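Local coordinates for periplasmic cell division protein (SufI) (Aquifex aeolicus, PDB 6SYY), which binds copper ions and, as a multicopper oxidase, probably couples the oxidation of its substrates to the reduction of dioxygen, at residues F55-P58 with R62-I65; A67-L72 with V170-A175; L83-D88 with S115-H120; P93-R98 with Y156-H161; P132-A135 with T141-Y144. One frame throughout, in Å; residues are numbered along the deposited sequence.

Contact 1: residues F55-P58 with R62-I65; sequences FLFP and RVSI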
# COMPACT_ATOMS: atom_id res chain seq x y z
N PHE A 55 -2.80 11.49 -13.44
CA PHE A 55 -1.70 12.17 -14.11
C PHE A 55 -0.91 11.15 -14.89
O PHE A 55 -0.41 10.17 -14.32
CB PHE A 55 -0.81 12.91 -13.10
CG PHE A 55 0.35 13.60 -13.73
CD1 PHE A 55 0.16 14.72 -14.52
CD2 PHE A 55 1.64 13.13 -13.54
CE1 PHE A 55 1.23 15.36 -15.11
CE2 PHE A 55 2.72 13.77 -14.12
CZ PHE A 55 2.51 14.88 -14.91
N LEU A 56 -0.81 11.36 -16.20
CA LEU A 56 -0.01 10.49 -17.06
C LEU A 56 1.44 10.93 -16.95
O LEU A 56 1.86 11.91 -17.57
CB LEU A 56 -0.52 10.57 -18.50
CG LEU A 56 -2.04 10.42 -18.61
CD1 LEU A 56 -2.49 10.57 -20.04
CD2 LEU A 56 -2.50 9.09 -18.04
N PHE A 57 2.21 10.22 -16.14
CA PHE A 57 3.60 10.59 -15.90
C PHE A 57 4.40 10.42 -17.18
O PHE A 57 4.50 9.30 -17.70
CB PHE A 57 4.17 9.73 -14.78
CG PHE A 57 5.13 10.46 -13.89
CD1 PHE A 57 4.70 11.00 -12.69
CD2 PHE A 57 6.47 10.58 -14.23
CE1 PHE A 57 5.59 11.67 -11.85
CE2 PHE A 57 7.36 11.25 -13.40
CZ PHE A 57 6.92 11.79 -12.21
N PRO A 58 4.98 11.49 -17.73
CA PRO A 58 5.68 11.38 -19.01
C PRO A 58 6.95 10.55 -18.90
O PRO A 58 7.52 10.37 -17.82
CB PRO A 58 6.00 12.84 -19.37
CG PRO A 58 6.12 13.51 -18.04
CD PRO A 58 5.08 12.85 -17.16
N ARG A 62 11.06 15.55 -16.73
CA ARG A 62 11.08 15.87 -15.31
C ARG A 62 9.73 16.39 -14.84
O ARG A 62 9.11 17.23 -15.50
CB ARG A 62 12.18 16.89 -15.01
CG ARG A 62 13.56 16.27 -14.90
CD ARG A 62 13.71 15.54 -13.58
NE ARG A 62 14.67 14.45 -13.66
CZ ARG A 62 15.05 13.70 -12.63
NH1 ARG A 62 14.55 13.93 -11.42
NH2 ARG A 62 15.93 12.72 -12.81
N VAL A 63 9.29 15.89 -13.69
CA VAL A 63 8.01 16.25 -13.08
C VAL A 63 8.25 16.65 -11.64
O VAL A 63 8.85 15.89 -10.87
CB VAL A 63 7.01 15.08 -13.14
CG1 VAL A 63 5.73 15.43 -12.40
CG2 VAL A 63 6.73 14.69 -14.58
N SER A 64 7.77 17.83 -11.26
CA SER A 64 7.86 18.30 -9.88
C SER A 64 6.68 17.75 -9.08
O SER A 64 5.53 17.86 -9.50
CB SER A 64 7.88 19.83 -9.82
OG SER A 64 9.06 20.34 -10.42
N ILE A 65 6.98 17.15 -7.94
CA ILE A 65 5.98 16.69 -6.99
C ILE A 65 6.21 17.47 -5.71
O ILE A 65 7.20 17.24 -5.00
CB ILE A 65 6.06 15.18 -6.75
CG1 ILE A 65 6.00 14.44 -8.09
CG2 ILE A 65 4.93 14.73 -5.84
CD1 ILE A 65 6.30 12.98 -7.98
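Val63 is the centre of this contact, packed against Phe55, Phe57 and Pro58. Its CB lies 3.4 Å from Phe57 CZ. The CG2 methyl sits over one face of the Phe57 ring, a CH-pi contact with CG2 4.0 Å from the ring centroid and 23° off the normal. The same methyl is 3.6 Å from Pro58 CD. The other methyl, CG1, turned anti to the backbone N (chi1 175°), lies 3.8 Å from Phe55 CE2. Ile65 touches the edge of the Phe57 ring more lightly, its CD1 4.1 Å from Phe57 CE1. Between the segments the packing is apolar and tight; their outer sides are looser, with Leu56 exposed on one and Ser64 and Arg62 turned away on the other, Arg62 salt-bridged to Asp106 and Asp146. An alanine in place of Phe57 would take away the ring face under Val63 CG2 and would probably open a gap beside Val63 and Ile65. No hydrogen bond crosses: Phe55 pairs by backbone with Val94 and Phe96, Val63 with Ser104 and Asp106. The packing joins the end of strand 54-56, beside strand 94-98, and the loop after it to strand 63-72 of another sheet, next to strand 102-110.

Contact 2: residues A67-L72 with V170-A175; sequences AKWTTL and VYYGLA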
# COMPACT_ATOMS: atom_id res chain seq x y z
N ALA A 67 5.13 18.69 -1.97
CA ALA A 67 4.35 18.53 -0.75
C ALA A 67 4.16 19.90 -0.12
O ALA A 67 5.12 20.66 0.02
CB ALA A 67 5.04 17.58 0.22
N LYS A 68 2.92 20.21 0.25
CA LYS A 68 2.63 21.54 0.76
C LYS A 68 1.43 21.49 1.70
O LYS A 68 0.61 20.57 1.64
CB LYS A 68 2.37 22.54 -0.37
CG LYS A 68 1.07 22.31 -1.12
CD LYS A 68 0.73 23.50 -2.01
CE LYS A 68 -0.69 23.40 -2.52
NZ LYS A 68 -1.07 24.55 -3.39
N TRP A 69 1.35 22.49 2.56
CA TRP A 69 0.17 22.69 3.40
C TRP A 69 -0.92 23.40 2.62
O TRP A 69 -0.65 24.29 1.80
CB TRP A 69 0.53 23.51 4.64
CG TRP A 69 1.22 22.71 5.67
CD1 TRP A 69 2.54 22.78 6.01
CD2 TRP A 69 0.64 21.70 6.50
NE1 TRP A 69 2.82 21.88 7.01
CE2 TRP A 69 1.67 21.20 7.33
CE3 TRP A 69 -0.65 21.17 6.63
CZ2 TRP A 69 1.44 20.20 8.27
CZ3 TRP A 69 -0.87 20.18 7.56
CH2 TRP A 69 0.17 19.70 8.37
N THR A 70 -2.16 23.00 2.87
CA THR A 70 -3.34 23.61 2.27
C THR A 70 -4.53 23.27 3.17
O THR A 70 -4.36 22.73 4.26
CB THR A 70 -3.54 23.13 0.83
OG1 THR A 70 -4.55 23.92 0.19
CG2 THR A 70 -3.96 21.66 0.80
N THR A 71 -5.73 23.60 2.70
CA THR A 71 -6.96 23.27 3.41
C THR A 71 -7.89 22.53 2.46
O THR A 71 -8.19 23.02 1.36
CB THR A 71 -7.67 24.52 3.94
OG1 THR A 71 -7.93 25.41 2.85
CG2 THR A 71 -6.80 25.22 4.97
N LEU A 72 -8.35 21.35 2.88
CA LEU A 72 -9.27 20.54 2.10
C LEU A 72 -10.63 20.49 2.78
O LEU A 72 -10.73 20.49 4.01
CB LEU A 72 -8.73 19.11 1.92
CG LEU A 72 -7.42 18.98 1.16
CD1 LEU A 72 -7.01 17.52 1.05
CD2 LEU A 72 -7.54 19.62 -0.22
N VAL A 170 1.84 10.99 6.43
CA VAL A 170 0.83 10.19 5.74
C VAL A 170 -0.55 10.52 6.27
O VAL A 170 -1.49 10.79 5.51
CB VAL A 170 1.15 8.69 5.87
CG1 VAL A 170 -0.01 7.85 5.32
CG2 VAL A 170 2.44 8.36 5.14
N TYR A 171 -0.69 10.53 7.60
CA TYR A 171 -1.99 10.80 8.21
C TYR A 171 -2.50 12.19 7.86
O TYR A 171 -3.72 12.38 7.71
CB TYR A 171 -1.89 10.65 9.73
CG TYR A 171 -3.18 10.93 10.45
CD1 TYR A 171 -4.22 10.00 10.43
CD2 TYR A 171 -3.37 12.11 11.16
CE1 TYR A 171 -5.41 10.24 11.09
CE2 TYR A 171 -4.56 12.35 11.84
CZ TYR A 171 -5.57 11.42 11.79
OH TYR A 171 -6.76 11.64 12.45
N TYR A 172 -1.61 13.17 7.71
CA TYR A 172 -2.07 14.51 7.38
C TYR A 172 -2.30 14.73 5.89
O TYR A 172 -2.77 15.80 5.50
CB TYR A 172 -1.10 15.56 7.94
CG TYR A 172 -1.52 16.00 9.32
CD1 TYR A 172 -1.06 15.34 10.45
CD2 TYR A 172 -2.40 17.05 9.49
CE1 TYR A 172 -1.47 15.72 11.72
CE2 TYR A 172 -2.81 17.45 10.76
CZ TYR A 172 -2.34 16.78 11.86
OH TYR A 172 -2.74 17.17 13.12
N GLY A 173 -1.99 13.75 5.04
CA GLY A 173 -2.47 13.82 3.68
C GLY A 173 -1.52 13.42 2.57
O GLY A 173 -1.94 13.33 1.41
N LEU A 174 -0.25 13.17 2.89
CA LEU A 174 0.71 12.78 1.86
C LEU A 174 0.54 11.29 1.59
O LEU A 174 1.14 10.44 2.26
CB LEU A 174 2.13 13.13 2.28
CG LEU A 174 2.41 14.62 2.49
CD1 LEU A 174 3.89 14.86 2.81
CD2 LEU A 174 1.96 15.42 1.28
N ALA A 175 -0.30 10.97 0.61
CA ALA A 175 -0.55 9.59 0.20
C ALA A 175 -1.22 9.61 -1.16
O ALA A 175 -2.14 10.40 -1.39
CB ALA A 175 -1.43 8.84 1.21
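Residues 67-72 of strand 63-72 meet the end of helix 166-172, with Ala67 CA 7.3 Å from Leu174 CA and Trp69 CA 9.3 Å from Gly173 CA, and no backbone hydrogen bond crosses. The helix finishes in a Schellman motif: Gly173 has positive phi (139°), a conformation in which a side chain would collide with the preceding carbonyl, and its N bonds to Val170 O at 3.0 Å. The residues before and after Gly173, Tyr172 and Leu174, each reach the strand. The six-membered ring of Trp69 sends its edge toward the face of Tyr172 in an offset edge-to-face pair, the centroids 5.8 Å apart and the planes at 72°. Closest are Trp69 CH2 and Tyr172 CD2, 3.9 Å apart, with CD2 near the indole plane. Leu174, its CG anti to the carbonyl carbon (chi1 -62°), straddles Ala67: its CD1 and CD2 both lie 3.9 Å from Ala67 CB. Tyr168 stacks on Tyr172, and Leu83 touches Trp69 and Leu174. Only carbon atoms meet, so the contact is apolar and should depend on shape rather than directed bonds, while nearby polar links, Lys68 to Glu86 and Gly173 O to Asn92, go to residues outside it.

Contact 3: residues L83-D88 with S115-H120; sequences LVYEID and SIIHWH. With CU (copper (II) ion), chain E; O (oxygen atom), chain F.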
# COMPACT_ATOMS: atom_id res chain seq x y z
N LEU A 83 -1.78 18.11 4.37
CA LEU A 83 -0.70 18.08 3.41
C LEU A 83 -1.17 17.40 2.13
O LEU A 83 -1.97 16.46 2.17
CB LEU A 83 0.51 17.34 3.99
CG LEU A 83 1.32 18.00 5.11
CD1 LEU A 83 2.17 16.97 5.85
CD2 LEU A 83 2.20 19.10 4.55
N VAL A 84 -0.68 17.88 0.99
CA VAL A 84 -0.99 17.26 -0.29
C VAL A 84 0.28 17.21 -1.13
O VAL A 84 1.17 18.06 -1.00
CB VAL A 84 -2.10 18.00 -1.07
CG1 VAL A 84 -3.42 17.94 -0.33
CG2 VAL A 84 -1.71 19.44 -1.35
N TYR A 85 0.37 16.20 -1.97
CA TYR A 85 1.33 16.18 -3.07
C TYR A 85 0.69 16.89 -4.25
O TYR A 85 -0.39 16.49 -4.71
CB TYR A 85 1.71 14.75 -3.44
CG TYR A 85 2.66 14.06 -2.48
CD1 TYR A 85 3.85 14.66 -2.09
CD2 TYR A 85 2.36 12.80 -1.96
CE1 TYR A 85 4.72 14.02 -1.21
CE2 TYR A 85 3.22 12.16 -1.08
CZ TYR A 85 4.40 12.77 -0.71
OH TYR A 85 5.26 12.13 0.16
N GLU A 86 1.33 17.96 -4.72
CA GLU A 86 0.84 18.70 -5.88
C GLU A 86 1.63 18.28 -7.11
O GLU A 86 2.86 18.41 -7.14
CB GLU A 86 0.92 20.21 -5.68
CG GLU A 86 0.41 20.98 -6.90
CD GLU A 86 0.02 22.42 -6.60
OE1 GLU A 86 0.27 22.88 -5.47
OE2 GLU A 86 -0.55 23.08 -7.49
N ILE A 87 0.92 17.78 -8.12
CA ILE A 87 1.50 17.37 -9.39
C ILE A 87 0.61 17.95 -10.48
O ILE A 87 -0.55 17.53 -10.62
CB ILE A 87 1.58 15.84 -9.53
CG1 ILE A 87 2.37 15.24 -8.36
CG2 ILE A 87 2.22 15.48 -10.85
CD1 ILE A 87 2.25 13.74 -8.26
N ASP A 88 1.14 18.92 -11.23
CA ASP A 88 0.42 19.49 -12.38
C ASP A 88 -0.94 20.04 -11.95
O ASP A 88 -1.97 19.78 -12.58
CB ASP A 88 0.27 18.44 -13.49
CG ASP A 88 -0.06 19.06 -14.84
OD1 ASP A 88 0.77 19.85 -15.34
OD2 ASP A 88 -1.13 18.73 -15.40
N SER A 115 11.48 15.55 4.65
CA SER A 115 10.60 14.58 4.02
C SER A 115 11.28 14.00 2.79
O SER A 115 12.28 14.52 2.29
CB SER A 115 9.25 15.20 3.65
OG SER A 115 8.35 14.20 3.20
N ILE A 116 10.70 12.90 2.31
CA ILE A 116 11.14 12.23 1.09
C ILE A 116 9.99 11.34 0.65
O ILE A 116 9.25 10.82 1.48
CB ILE A 116 12.45 11.42 1.32
CG1 ILE A 116 13.00 10.89 -0.01
CG2 ILE A 116 12.22 10.28 2.31
CD1 ILE A 116 13.69 11.96 -0.84
N ILE A 117 9.82 11.20 -0.66
CA ILE A 117 8.76 10.35 -1.20
C ILE A 117 9.32 8.95 -1.40
O ILE A 117 10.38 8.78 -2.01
CB ILE A 117 8.21 10.90 -2.52
CG1 ILE A 117 7.81 12.37 -2.38
CG2 ILE A 117 7.02 10.07 -2.98
CD1 ILE A 117 7.30 12.98 -3.66
N HIS A 118 8.62 7.96 -0.88
CA HIS A 118 8.92 6.56 -1.17
C HIS A 118 7.96 6.05 -2.23
O HIS A 118 6.75 6.23 -2.12
CB HIS A 118 8.83 5.71 0.09
CG HIS A 118 8.98 4.24 -0.17
ND1 HIS A 118 10.01 3.73 -0.93
CD2 HIS A 118 8.23 3.18 0.21
CE1 HIS A 118 9.89 2.42 -1.00
NE2 HIS A 118 8.82 2.06 -0.31
N TRP A 119 8.51 5.41 -3.27
CA TRP A 119 7.71 4.77 -4.30
C TRP A 119 7.48 3.32 -3.88
O TRP A 119 8.17 2.39 -4.32
CB TRP A 119 8.39 4.88 -5.66
CG TRP A 119 9.01 6.22 -5.91
CD1 TRP A 119 10.34 6.51 -5.95
CD2 TRP A 119 8.32 7.45 -6.14
NE1 TRP A 119 10.52 7.85 -6.20
CE2 TRP A 119 9.30 8.45 -6.31
CE3 TRP A 119 6.97 7.81 -6.21
CZ2 TRP A 119 8.97 9.78 -6.55
CZ3 TRP A 119 6.65 9.14 -6.45
CH2 TRP A 119 7.64 10.10 -6.62
N HIS A 120 6.50 3.13 -3.00
CA HIS A 120 6.27 1.85 -2.34
C HIS A 120 5.95 0.77 -3.37
O HIS A 120 4.99 0.89 -4.13
CB HIS A 120 5.14 2.00 -1.32
CG HIS A 120 4.87 0.77 -0.51
ND1 HIS A 120 4.59 0.82 0.84
CD2 HIS A 120 4.78 -0.54 -0.86
CE1 HIS A 120 4.37 -0.41 1.29
NE2 HIS A 120 4.47 -1.25 0.27
CU CU E . 4.76 2.26 2.16
O O F . 7.00 2.05 3.05
O HOH W 1 7.44 13.50 0.83
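This contact lies behind the trinuclear copper centre, in the cupredoxin-like domain that supplies the His-Trp-His segment of the multicopper oxidase: Tyr85 packs against Ile117, one residue before His118. The two side chains reach toward each other from opposite directions, and Ile117 CG1 meets the hydroxyl end of the ring obliquely. Ile117 CG1 is 3.6 Å from Tyr85 OH and 3.7 Å from Tyr85 CE1, and Ile117 CD1 extends along the same CE1 flank. With Ile117 CG1 anti to the carbonyl carbon (chi1 -52°), CG2 is left to cover one face of the Trp119 indole. The phenolic oxygen of Tyr85 also has a polar link: a water lying in the plane of its ring is 2.7 Å from Tyr85 OH and donates to Ser115 OG at 2.6 Å. The water thus joins the two segments where no direct hydrogen bond does, and Gln169 OE1 is a further partner of Ser115 OG.

On the far side of strand 117-120, His118 points away from Tyr85. His120 ND1 is 2.0 Å from a copper ion whose other ligands are His159, His510 and the bound oxygen atom, the last 2.4 Å from the metal. His118 binds a second copper, shared with His454, and its CD2 lies 3.3 Å from the oxygen atom. Second-shell bonds from His118 ND1 to Asp129 O and from His120 NE2 to Asp479 OD1 probably help to set the ring rotations. Tyr85 comes from strand 80-86, paired with strand 63-72, and crosses the domain interior to strand 117-120, which neighbours strand 154-160; Ile65 and Phe107 also touch Ile117.

Contact 4: residues P93-R98 with Y156-H161; sequences PVIFLR and YFYHPH. With CU (copper (II) ion), chain E; CU (copper (II) ion), chain C; O (oxygen atom), chain F.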
# COMPACT_ATOMS: atom_id res chain seq x y z
N PRO A 93 -2.90 13.03 -7.07
CA PRO A 93 -3.54 12.33 -8.18
C PRO A 93 -3.08 10.88 -8.24
O PRO A 93 -2.08 10.48 -7.65
CB PRO A 93 -3.07 13.11 -9.40
CG PRO A 93 -1.72 13.62 -9.00
CD PRO A 93 -1.82 13.93 -7.53
N VAL A 94 -3.85 10.08 -8.97
CA VAL A 94 -3.41 8.74 -9.32
C VAL A 94 -2.38 8.88 -10.43
O VAL A 94 -2.68 9.40 -11.51
CB VAL A 94 -4.58 7.85 -9.76
CG1 VAL A 94 -4.06 6.54 -10.32
CG2 VAL A 94 -5.49 7.58 -8.57
N ILE A 95 -1.15 8.48 -10.15
CA ILE A 95 -0.07 8.56 -11.13
C ILE A 95 -0.12 7.32 -12.00
O ILE A 95 -0.14 6.19 -11.50
CB ILE A 95 1.29 8.69 -10.43
CG1 ILE A 95 1.38 10.01 -9.66
CG2 ILE A 95 2.41 8.58 -11.45
CD1 ILE A 95 2.67 10.18 -8.88
N PHE A 96 -0.13 7.52 -13.31
CA PHE A 96 -0.10 6.42 -14.26
C PHE A 96 1.30 6.28 -14.84
O PHE A 96 1.95 7.27 -15.19
CB PHE A 96 -1.12 6.62 -15.38
CG PHE A 96 -2.49 6.10 -15.03
CD1 PHE A 96 -3.38 6.87 -14.30
CD2 PHE A 96 -2.90 4.84 -15.44
CE1 PHE A 96 -4.64 6.40 -13.98
CE2 PHE A 96 -4.15 4.36 -15.13
CZ PHE A 96 -5.03 5.14 -14.39
N LEU A 97 1.77 5.03 -14.93
CA LEU A 97 3.06 4.71 -15.52
C LEU A 97 2.89 3.56 -16.49
O LEU A 97 2.00 2.71 -16.34
CB LEU A 97 4.09 4.33 -14.46
CG LEU A 97 4.55 5.41 -13.49
CD1 LEU A 97 5.42 4.79 -12.41
CD2 LEU A 97 5.33 6.48 -14.24
N ARG A 98 3.75 3.52 -17.50
CA ARG A 98 3.83 2.40 -18.42
C ARG A 98 5.12 1.64 -18.14
O ARG A 98 6.18 2.25 -17.97
CB ARG A 98 3.79 2.87 -19.87
CG ARG A 98 3.73 1.74 -20.86
CD ARG A 98 2.35 1.14 -20.87
NE ARG A 98 2.30 -0.13 -21.59
CZ ARG A 98 1.17 -0.76 -21.90
NH1 ARG A 98 0.01 -0.23 -21.55
NH2 ARG A 98 1.21 -1.92 -22.55
N TYR A 156 0.24 0.57 -7.10
CA TYR A 156 1.36 0.94 -6.25
C TYR A 156 0.98 2.19 -5.45
O TYR A 156 -0.16 2.65 -5.48
CB TYR A 156 2.63 1.10 -7.09
CG TYR A 156 3.02 -0.20 -7.77
CD1 TYR A 156 3.98 -1.04 -7.22
CD2 TYR A 156 2.39 -0.61 -8.95
CE1 TYR A 156 4.33 -2.24 -7.83
CE2 TYR A 156 2.73 -1.81 -9.57
CZ TYR A 156 3.70 -2.62 -9.00
OH TYR A 156 4.04 -3.80 -9.61
N PHE A 157 1.94 2.73 -4.72
CA PHE A 157 1.65 3.55 -3.55
C PHE A 157 2.81 4.51 -3.35
O PHE A 157 3.96 4.07 -3.25
CB PHE A 157 1.46 2.61 -2.34
CG PHE A 157 1.01 3.28 -1.06
CD1 PHE A 157 0.46 4.55 -1.06
CD2 PHE A 157 1.14 2.61 0.15
CE1 PHE A 157 0.05 5.15 0.13
CE2 PHE A 157 0.74 3.20 1.34
CZ PHE A 157 0.19 4.47 1.33
N TYR A 158 2.55 5.81 -3.32
CA TYR A 158 3.59 6.78 -3.00
C TYR A 158 3.19 7.55 -1.76
O TYR A 158 2.05 7.98 -1.61
CB TYR A 158 3.88 7.73 -4.18
CG TYR A 158 2.79 8.68 -4.62
CD1 TYR A 158 2.78 10.00 -4.18
CD2 TYR A 158 1.83 8.29 -5.54
CE1 TYR A 158 1.81 10.89 -4.61
CE2 TYR A 158 0.86 9.18 -5.98
CZ TYR A 158 0.85 10.47 -5.51
OH TYR A 158 -0.12 11.36 -5.94
N HIS A 159 4.15 7.70 -0.85
CA HIS A 159 3.92 8.30 0.46
C HIS A 159 5.28 8.68 1.04
O HIS A 159 6.31 8.18 0.59
CB HIS A 159 3.18 7.32 1.39
CG HIS A 159 3.95 6.09 1.74
ND1 HIS A 159 4.98 6.09 2.65
CD2 HIS A 159 3.83 4.81 1.32
CE1 HIS A 159 5.47 4.87 2.77
NE2 HIS A 159 4.78 4.07 1.97
N PRO A 160 5.31 9.58 2.02
CA PRO A 160 6.60 10.03 2.55
C PRO A 160 7.25 8.96 3.41
O PRO A 160 6.60 8.07 3.97
CB PRO A 160 6.23 11.26 3.38
CG PRO A 160 4.82 11.04 3.75
CD PRO A 160 4.19 10.33 2.61
N HIS A 161 8.57 9.06 3.51
CA HIS A 161 9.33 8.13 4.34
C HIS A 161 10.35 8.83 5.24
O HIS A 161 11.46 8.31 5.38
CB HIS A 161 10.05 7.12 3.44
CG HIS A 161 9.98 5.71 3.92
ND1 HIS A 161 10.58 5.29 5.08
CD2 HIS A 161 9.38 4.62 3.39
CE1 HIS A 161 10.36 4.00 5.25
NE2 HIS A 161 9.63 3.57 4.23
CU CU E . 4.76 2.26 2.16
CU CU C . 9.04 1.78 3.50
O O F . 7.00 2.05 3.05
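The Tyr158 ring takes Ile95 over one face and Pro93 O at its edge, in the ring plane. Ile95 CD1 sits 4.0 Å from the ring centroid and 26° off the normal, a CH-pi contact displaced toward the rim, where it is 3.6 Å from Tyr158 CE2. The phenol donates to Pro93 O, with Tyr158 OH 2.7 Å from that oxygen; the C=O...donor angle of 141° and the in-plane approach place the donor on a carbonyl lone pair. Hydrogen bond and methyl together probably limit the ring's reach and turn. With CG between the backbone N and the carbonyl carbon (chi1 65°), the ring is carried toward strand 94-98. Farther along, His159 NE2 binds one copper at 1.8 Å and His161 NE2 another at 2.0 Å. The bound oxygen atom lies at the edge of each imidazole, near its plane. His159 ND1 donates to Pro160 O at 2.9 Å from above the carbonyl plane, which would help hold the imidazole's rotation, while His159 CD2 rests over the centre of the Phe157 ring. Strand 176-181 runs between strands 94-98 and 154-160, so Tyr158 reaches past it, touching Ile178 and also Ile117 and Trp119 of strand 117-120.

Contact 5: residues P132-A135 with T141-Y144; sequences PYYA and TYSY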
# COMPACT_ATOMS: atom_id res chain seq x y z
N PRO A 132 15.17 7.13 4.00
CA PRO A 132 15.23 8.25 4.96
C PRO A 132 16.55 8.99 4.98
O PRO A 132 16.57 10.18 5.32
CB PRO A 132 14.96 7.56 6.30
CG PRO A 132 14.22 6.34 5.96
CD PRO A 132 14.71 5.88 4.63
N TYR A 133 17.67 8.33 4.62
CA TYR A 133 18.96 9.02 4.59
C TYR A 133 18.94 10.22 3.65
O TYR A 133 19.67 11.19 3.87
CB TYR A 133 20.08 8.07 4.16
CG TYR A 133 20.38 6.95 5.13
CD1 TYR A 133 19.97 7.01 6.46
CD2 TYR A 133 21.08 5.82 4.72
CE1 TYR A 133 20.24 5.99 7.34
CE2 TYR A 133 21.36 4.79 5.60
CZ TYR A 133 20.94 4.88 6.91
OH TYR A 133 21.21 3.86 7.79
N TYR A 134 18.10 10.17 2.61
CA TYR A 134 18.07 11.19 1.57
C TYR A 134 17.00 12.24 1.79
O TYR A 134 16.80 13.09 0.93
CB TYR A 134 17.87 10.52 0.21
CG TYR A 134 19.09 9.78 -0.24
CD1 TYR A 134 20.22 10.47 -0.68
CD2 TYR A 134 19.14 8.39 -0.21
CE1 TYR A 134 21.35 9.80 -1.09
CE2 TYR A 134 20.27 7.71 -0.62
CZ TYR A 134 21.38 8.42 -1.06
OH TYR A 134 22.51 7.76 -1.46
N ALA A 135 16.30 12.19 2.93
CA ALA A 135 15.27 13.18 3.21
C ALA A 135 15.86 14.59 3.14
O ALA A 135 17.00 14.82 3.56
CB ALA A 135 14.65 12.93 4.58
N THR A 141 14.86 20.36 -2.38
CA THR A 141 14.38 19.51 -3.45
C THR A 141 15.26 18.27 -3.52
O THR A 141 16.49 18.38 -3.49
CB THR A 141 14.40 20.25 -4.79
OG1 THR A 141 13.45 21.32 -4.76
CG2 THR A 141 14.06 19.31 -5.94
N TYR A 142 14.63 17.10 -3.61
CA TYR A 142 15.37 15.87 -3.91
C TYR A 142 15.08 15.47 -5.34
O TYR A 142 13.94 15.14 -5.69
CB TYR A 142 15.01 14.73 -2.95
CG TYR A 142 15.92 13.54 -3.17
CD1 TYR A 142 17.22 13.55 -2.71
CD2 TYR A 142 15.49 12.43 -3.89
CE1 TYR A 142 18.07 12.48 -2.92
CE2 TYR A 142 16.32 11.36 -4.10
CZ TYR A 142 17.61 11.39 -3.62
OH TYR A 142 18.45 10.32 -3.83
N SER A 143 16.12 15.49 -6.17
CA SER A 143 16.02 15.05 -7.55
C SER A 143 16.33 13.56 -7.60
O SER A 143 17.48 13.15 -7.39
CB SER A 143 16.99 15.84 -8.43
OG SER A 143 17.12 15.23 -9.70
N TYR A 144 15.32 12.76 -7.86
CA TYR A 144 15.51 11.32 -8.00
C TYR A 144 16.23 11.04 -9.31
O TYR A 144 15.73 11.42 -10.37
CB TYR A 144 14.18 10.59 -7.97
CG TYR A 144 13.44 10.69 -6.66
CD1 TYR A 144 12.66 11.80 -6.36
CD2 TYR A 144 13.51 9.66 -5.73
CE1 TYR A 144 11.99 11.89 -5.16
CE2 TYR A 144 12.84 9.74 -4.54
CZ TYR A 144 12.08 10.85 -4.25
OH TYR A 144 11.41 10.92 -3.05
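Tyr142 directs its phenol end over one face of the Tyr134 ring, and the two side chains meet obliquely. The ring planes stand at 47° with centroids 5.6 Å apart, so the pair is neither a stack nor an edge-to-face arrangement. Tyr142 OH lies 3.6 Å from Tyr134 CD1, displaced toward the rim of that ring, while Tyr142 CE1 is 3.7 Å from Tyr134 CB. The hydroxyl makes no hydrogen bond to Tyr134; its polar partner is Lys127 O. Tyr142 extends across with CG anti to the backbone N (chi1 -173°). A serine instead of Tyr142 would be too short to reach, and would probably leave Lys127 O without its hydrogen-bond partner and the Tyr134 face without the group that lies over it. Tyr134 is poorly ordered, so its exact ring placement deserves caution. Tyr142 CD2 rests over the centre of the Tyr144 ring, and Trp126 meets Tyr134 edge-to-face. The contact lies at the surface. Tyr134 ends a 3-10 turn closed by Ala135 N bonding to Pro132 O, in the loop after strand 117-120. Tyr142 stands on strand 141-143, which pairs with strand 102-110 through Phe107, and Tyr144 OH reaches Ile117 O of strand 117-120.

Overall arrangement
From the N terminus, contact 1 closes a short turn between strands 54-56 and 63-72, joining two sheets. Contact 2 then spans nearly a hundred residues, from strand 63-72 to the end of helix 166-172, and contacts 3, 4 and 5 all lie within its loop. Contacts 3 and 4 cross, their segments alternating along the chain, and they meet at strands 117-120 and 154-160, where His118 N lies 2.7 Å from His159 O and both segments reach the same copper and oxygen atom. Contact 5 closes a small surface loop nested inside contact 4 and follows contact 3 in series. Together they tie the two sheets of this domain to each other, with contacts 3 and 4 at the copper-binding strands.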